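Local coordinates for ethanolamine utilization protein EutL (Clostridium perfringens E str. JGS1987, PDB 4TME) that forms part of the shell of a bacterial microcompartment for ethanolamine utilization and binds ethanolamine, which probably controls opening of its pore, at residues Met1-Ile6 and Gly111-Asn116; Asp119-Tyr124 and Val151-Glu156. All blocks are in the same frame, centred on the assembly; numbering follows the deposited sequence.

In the fold
Both contacts belong to one six-stranded antiparallel sheet, whose strands 112-114 and 122-128 are neighbours. Contact 1 adds the short strand 5-6 to the outside of 112-114, at the sheet border within this chain. It is partly buried, and backbone bonds and a turn carry most of it. Contact 2 lies further inside the sheet, between 122-128 and 146-152, and is buried. Its two straight backbone bonds are joined by apolar side chains and by the start of helix 154-167. The contacts meet directly: S114 OG bonds D119 OD1, and V113 N bonds Y123 O. Each holds a residue of a different ethanolamine pocket, F112 in contact 1 and V151 in contact 2.

Contact 1. Residues Met1-Ile6 and Gly111-Asn116; sequences MKNDLI and GFVSAN. With ETA (ethanolamine), chain K.
G111 lies beside L5 and I6. L5 has CG anti to its backbone N (chi1 -176°), and its CD1 branch reaches 3.6 Å from G111 N. F112 O accepts from I6 N at 2.8 Å, almost straight and in the carbonyl plane. A water bridges the same two residues, giving a proton to I6 O and taking one from F112 N. CD1 of I6 reaches back over the strand, 3.3 Å from F112 O and close to S114 N. The F112 side chain leads away from the N-terminal segment. Its ring carries ethanolamine over one face, with CZ 3.4 Å from ETA CA, in a pocket where E82, D44 and T182 bind the ligand. V113 pairs with L5 as a non-hydrogen-bonded antiparallel pair. Residues 5-6 add a short, weakly bonded strand to the edge of this chain's antiparallel sheet in this BMC shell protein. CG1 of V113, anti to the backbone N, meets N3 CA at 3.6 Å. S114 is gripped through both backbone polar atoms. Its N-H points nearly along the C=O axis of D4, with S114 N 2.9 Å from D4 O. S114 O accepts from N3 N at 2.8 Å, the donor standing above the carbonyl plane. This matches the type II beta turn M1-D4, which turns N3 N toward the strand. CB of S114 packs on the turn at 3.3 Å from M1 O. The hydroxyl, anti to its own N (chi1 174°), accepts from N116 N in an ST turn and also bonds D119. D119 and D4 both take the M1 amino group, which would favour its charged form. A115 O lies along the K2 chain. N116 O meets M1 CA in a C-H...O contact, and its OD1 accepts from S120 N.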
loop_
_atom_site.group_PDB
_atom_site.type_symbol
_atom_site.label_atom_id
_atom_site.label_comp_id
_atom_site.label_asym_id
_atom_site.label_seq_id
_atom_site.Cartn_x
_atom_site.Cartn_y
_atom_site.Cartn_z
ATOM N N MET C 1 -25.233 12.377 4.951
ATOM C CA MET C 1 -25.120 13.304 6.113
ATOM C C MET C 1 -24.820 12.505 7.381
ATOM O O MET C 1 -24.803 11.274 7.372
ATOM C CB MET C 1 -26.401 14.126 6.266
ATOM C CG MET C 1 -27.595 13.341 6.694
ATOM S SD MET C 1 -29.082 14.383 6.769
ATOM C CE MET C 1 -29.267 14.814 5.038
ATOM N N LYS C 2 -24.564 13.211 8.469
ATOM C CA LYS C 2 -24.128 12.562 9.701
ATOM C C LYS C 2 -25.168 11.540 10.179
ATOM O O LYS C 2 -26.374 11.804 10.123
ATOM C CB LYS C 2 -23.863 13.625 10.763
ATOM C CG LYS C 2 -23.386 13.110 12.094
ATOM C CD LYS C 2 -22.939 14.276 12.952
ATOM C CE LYS C 2 -23.378 14.137 14.388
ATOM N NZ LYS C 2 -23.262 15.442 15.110
ATOM N N ASN C 3 -24.664 10.376 10.597
ATOM C CA ASN C 3 -25.419 9.218 11.101
ATOM C C ASN C 3 -26.085 8.382 9.989
ATOM O O ASN C 3 -26.717 7.359 10.281
ATOM C CB ASN C 3 -26.457 9.656 12.157
ATOM C CG ASN C 3 -25.799 10.090 13.457
ATOM O OD1 ASN C 3 -24.848 9.453 13.930
ATOM N ND2 ASN C 3 -26.260 11.206 14.015
ATOM N N ASP C 4 -25.899 8.769 8.723
ATOM C CA ASP C 4 -26.346 7.920 7.616
ATOM C C ASP C 4 -25.528 6.643 7.591
ATOM O O ASP C 4 -24.311 6.660 7.812
ATOM C CB ASP C 4 -26.204 8.615 6.254
ATOM C CG ASP C 4 -27.295 9.636 5.976
ATOM O OD1 ASP C 4 -28.323 9.700 6.698
ATOM O OD2 ASP C 4 -27.118 10.372 4.979
ATOM N N LEU C 5 -26.193 5.530 7.301
ATOM C CA LEU C 5 -25.485 4.293 7.009
ATOM C C LEU C 5 -24.913 4.362 5.600
ATOM O O LEU C 5 -25.623 4.745 4.674
ATOM C CB LEU C 5 -26.447 3.108 7.138
ATOM C CG LEU C 5 -25.805 1.736 6.952
ATOM C CD1 LEU C 5 -25.205 1.294 8.275
ATOM C CD2 LEU C 5 -26.833 0.732 6.425
ATOM N N ILE C 6 -23.643 4.004 5.418
ATOM C CA ILE C 6 -23.081 3.877 4.079
ATOM C C ILE C 6 -23.327 2.437 3.605
ATOM O O ILE C 6 -22.789 1.491 4.172
ATOM C CB ILE C 6 -21.588 4.216 4.049
ATOM C CG1 ILE C 6 -21.390 5.671 4.464
ATOM C CG2 ILE C 6 -21.000 4.023 2.662
ATOM C CD1 ILE C 6 -20.904 5.814 5.845
ATOM N N GLY C 111 -23.112 -1.577 8.290
ATOM C CA GLY C 111 -22.297 -0.718 7.455
ATOM C C GLY C 111 -21.564 0.320 8.257
ATOM O O GLY C 111 -21.832 0.481 9.436
ATOM N N PHE C 112 -20.636 1.002 7.603
ATOM C CA PHE C 112 -20.002 2.167 8.193
ATOM C C PHE C 112 -21.042 3.272 8.320
ATOM O O PHE C 112 -22.034 3.309 7.600
ATOM C CB PHE C 112 -18.815 2.627 7.353
ATOM C CG PHE C 112 -17.557 1.854 7.603
ATOM C CD1 PHE C 112 -17.491 0.484 7.325
ATOM C CD2 PHE C 112 -16.434 2.482 8.118
ATOM C CE1 PHE C 112 -16.335 -0.241 7.572
ATOM C CE2 PHE C 112 -15.269 1.767 8.350
ATOM C CZ PHE C 112 -15.220 0.390 8.069
ATOM N N VAL C 113 -20.824 4.150 9.283
ATOM C CA VAL C 113 -21.710 5.259 9.553
ATOM C C VAL C 113 -20.992 6.570 9.282
ATOM O O VAL C 113 -19.821 6.721 9.612
ATOM C CB VAL C 113 -22.188 5.232 11.010
ATOM C CG1 VAL C 113 -23.035 6.467 11.326
ATOM C CG2 VAL C 113 -22.983 3.957 11.262
ATOM N N SER C 114 -21.692 7.502 8.655
ATOM C CA SER C 114 -21.119 8.810 8.366
ATOM C C SER C 114 -21.006 9.675 9.619
ATOM O O SER C 114 -21.916 9.710 10.435
ATOM C CB SER C 114 -21.968 9.551 7.329
ATOM O OG SER C 114 -21.462 10.881 7.175
ATOM N N ALA C 115 -19.897 10.413 9.726
ATOM C CA ALA C 115 -19.676 11.334 10.842
ATOM C C ALA C 115 -19.858 12.806 10.447
ATOM O O ALA C 115 -19.719 13.690 11.296
ATOM C CB ALA C 115 -18.263 11.114 11.419
ATOM N N ASN C 116 -20.180 13.091 9.182
ATOM C CA ASN C 116 -20.328 14.492 8.787
ATOM C C ASN C 116 -21.190 14.697 7.540
ATOM O O ASN C 116 -21.737 13.741 6.972
ATOM C CB ASN C 116 -18.935 15.138 8.590
ATOM C CG ASN C 116 -18.133 14.511 7.452
ATOM O OD1 ASN C 116 -18.627 13.665 6.707
ATOM N ND2 ASN C 116 -16.877 14.938 7.314
HETATM C CA ETA K . -12.983 0.917 5.628
HETATM N N ETA K . -12.007 0.479 4.653
HETATM C C ETA K . -14.204 1.511 4.941
HETATM O O ETA K . -14.794 0.626 4.025
HETATM O O HOH W 1 -20.469 0.270 4.804
#

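Contact 2. Residues Asp119-Tyr124 and Val151-Glu156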
loop_
_atom_site.group_PDB
_atom_site.type_symbol
_atom_site.label_atom_id
_atom_site.label_comp_id
_atom_site.label_asym_id
_atom_site.label_seq_id
_atom_site.Cartn_x
_atom_site.Cartn_y
_atom_site.Cartn_z
ATOM N N ASP C 119 -20.248 12.900 4.245
ATOM C CA ASP C 119 -19.834 11.508 4.413
ATOM C C ASP C 119 -18.344 11.316 4.082
ATOM O O ASP C 119 -17.935 10.259 3.592
ATOM C CB ASP C 119 -20.671 10.556 3.530
ATOM C CG ASP C 119 -22.161 10.691 3.758
ATOM O OD1 ASP C 119 -22.577 11.286 4.781
ATOM O OD2 ASP C 119 -22.928 10.193 2.897
ATOM N N SER C 120 -17.532 12.334 4.365
ATOM C CA SER C 120 -16.102 12.243 4.092
ATOM C C SER C 120 -15.329 11.733 5.315
ATOM O O SER C 120 -14.117 11.534 5.253
ATOM C CB SER C 120 -15.559 13.608 3.649
ATOM O OG SER C 120 -15.720 14.583 4.660
ATOM N N ILE C 121 -16.026 11.534 6.430
ATOM C CA ILE C 121 -15.459 10.788 7.555
ATOM C C ILE C 121 -16.490 9.749 7.918
ATOM O O ILE C 121 -17.666 10.071 8.023
ATOM C CB ILE C 121 -15.167 11.690 8.790
ATOM C CG1 ILE C 121 -14.158 12.777 8.427
ATOM C CG2 ILE C 121 -14.634 10.860 9.949
ATOM C CD1 ILE C 121 -13.980 13.839 9.497
ATOM N N CYS C 122 -16.060 8.507 8.113
ATOM C CA CYS C 122 -16.969 7.435 8.474
ATOM C C CYS C 122 -16.278 6.429 9.384
ATOM O O CYS C 122 -15.035 6.359 9.426
ATOM C CB CYS C 122 -17.490 6.726 7.226
ATOM S SG CYS C 122 -16.181 5.888 6.298
ATOM N N TYR C 123 -17.079 5.632 10.083
ATOM C CA TYR C 123 -16.535 4.684 11.038
ATOM C C TYR C 123 -17.433 3.469 11.158
ATOM O O TYR C 123 -18.600 3.484 10.753
ATOM C CB TYR C 123 -16.388 5.336 12.419
ATOM C CG TYR C 123 -17.703 5.830 12.978
ATOM C CD1 TYR C 123 -18.162 7.115 12.708
ATOM C CD2 TYR C 123 -18.490 5.017 13.776
ATOM C CE1 TYR C 123 -19.375 7.564 13.214
ATOM C CE2 TYR C 123 -19.690 5.454 14.276
ATOM C CZ TYR C 123 -20.130 6.728 13.999
ATOM O OH TYR C 123 -21.333 7.153 14.516
ATOM N N TYR C 124 -16.854 2.421 11.718
ATOM C CA TYR C 124 -17.538 1.152 11.988
ATOM C C TYR C 124 -17.461 0.916 13.476
ATOM O O TYR C 124 -16.380 0.999 14.053
ATOM C CB TYR C 124 -16.840 0.036 11.235
ATOM C CG TYR C 124 -17.547 -1.319 11.093
ATOM C CD1 TYR C 124 -18.811 -1.414 10.534
ATOM C CD2 TYR C 124 -16.868 -2.502 11.405
ATOM C CE1 TYR C 124 -19.407 -2.643 10.360
ATOM C CE2 TYR C 124 -17.464 -3.745 11.228
ATOM C CZ TYR C 124 -18.720 -3.803 10.694
ATOM O OH TYR C 124 -19.316 -5.058 10.488
ATOM N N VAL C 151 -13.519 0.556 13.747
ATOM C CA VAL C 151 -12.691 1.026 12.638
ATOM C C VAL C 151 -12.981 2.491 12.336
ATOM O O VAL C 151 -14.125 2.896 12.283
ATOM C CB VAL C 151 -12.929 0.192 11.357
ATOM C CG1 VAL C 151 -11.985 0.645 10.236
ATOM C CG2 VAL C 151 -12.724 -1.286 11.639
ATOM N N ALA C 152 -11.929 3.283 12.154
ATOM C CA ALA C 152 -12.081 4.669 11.725
ATOM C C ALA C 152 -10.796 5.126 11.046
ATOM O O ALA C 152 -9.815 4.394 11.014
ATOM C CB ALA C 152 -12.413 5.571 12.924
ATOM N N PRO C 153 -10.803 6.339 10.475
ATOM C CA PRO C 153 -9.540 6.796 9.880
ATOM C C PRO C 153 -8.471 6.966 10.974
ATOM O O PRO C 153 -8.809 6.974 12.150
ATOM C CB PRO C 153 -9.927 8.120 9.215
ATOM C CG PRO C 153 -11.423 7.973 8.956
ATOM C CD PRO C 153 -11.920 7.252 10.179
ATOM N N PRO C 154 -7.194 7.075 10.598
ATOM C CA PRO C 154 -6.094 6.895 11.561
ATOM C C PRO C 154 -6.165 7.714 12.869
ATOM O O PRO C 154 -6.108 7.082 13.923
ATOM C CB PRO C 154 -4.864 7.279 10.724
ATOM C CG PRO C 154 -5.271 6.816 9.344
ATOM C CD PRO C 154 -6.680 7.262 9.226
ATOM N N LEU C 155 -6.250 9.038 12.834
ATOM C CA LEU C 155 -6.210 9.796 14.087
ATOM C C LEU C 155 -7.507 9.589 14.880
ATOM O O LEU C 155 -7.472 9.405 16.092
ATOM C CB LEU C 155 -5.940 11.277 13.811
ATOM C CG LEU C 155 -5.871 12.207 15.046
ATOM C CD1 LEU C 155 -4.887 13.326 14.787
ATOM C CD2 LEU C 155 -7.216 12.790 15.395
ATOM N N GLU C 156 -8.645 9.627 14.200
ATOM C CA GLU C 156 -9.924 9.380 14.845
ATOM C C GLU C 156 -9.881 8.032 15.574
ATOM O O GLU C 156 -10.355 7.918 16.722
ATOM C CB GLU C 156 -11.072 9.363 13.807
ATOM C CG GLU C 156 -11.292 10.658 13.061
ATOM C CD GLU C 156 -10.572 10.706 11.723
ATOM O OE1 GLU C 156 -9.347 10.461 11.686
ATOM O OE2 GLU C 156 -11.247 10.992 10.705
#
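Y124 and V151 form the apolar centre, with CB atoms 3.9 Å apart on the same face of the sheet. Y124 holds CG anti to its backbone N (chi1 -166°), which carries the ring away from the strand 146-152. V151 CG2 still lies at the edge of that ring, near its plane. The ring of Y124 also meets that of F112 at a small angle, and its hydroxyl bonds T49. On the other face, Y123 CB touches A152 CB at 4.0 Å. Y123 has CG in the crowded position between N and carbonyl carbon (chi1 60°), so its ring leads off toward helix 193-212. Further along, I121 CG2 approaches P153 CG loosely. The same methyl is 3.5 Å from E156 OE2, and the two side chains cross obliquely. E156 gets there through a chain bent at chi2 (95°), at the start of helix 154-167. L79 of a second subunit packs on E156 too.

The backbone is the polar edge. Y124 N gives its hydrogen to V151 O at 2.8 Å, nearly straight and in the carbonyl plane. V151 N returns one to Y124 O at 2.9 Å, on a lone pair. Toward C122 the ladder ends between these segments. C122 O meets P153 CD at 3.3 Å, where proline has no N-H to offer, and this buried oxygen has no partner in the model. The strand that runs through the N-cap residue P153 into helix 154-167 is part of the alpha/beta BMC fold, and V151 lines the second of the two ethanolamine pockets.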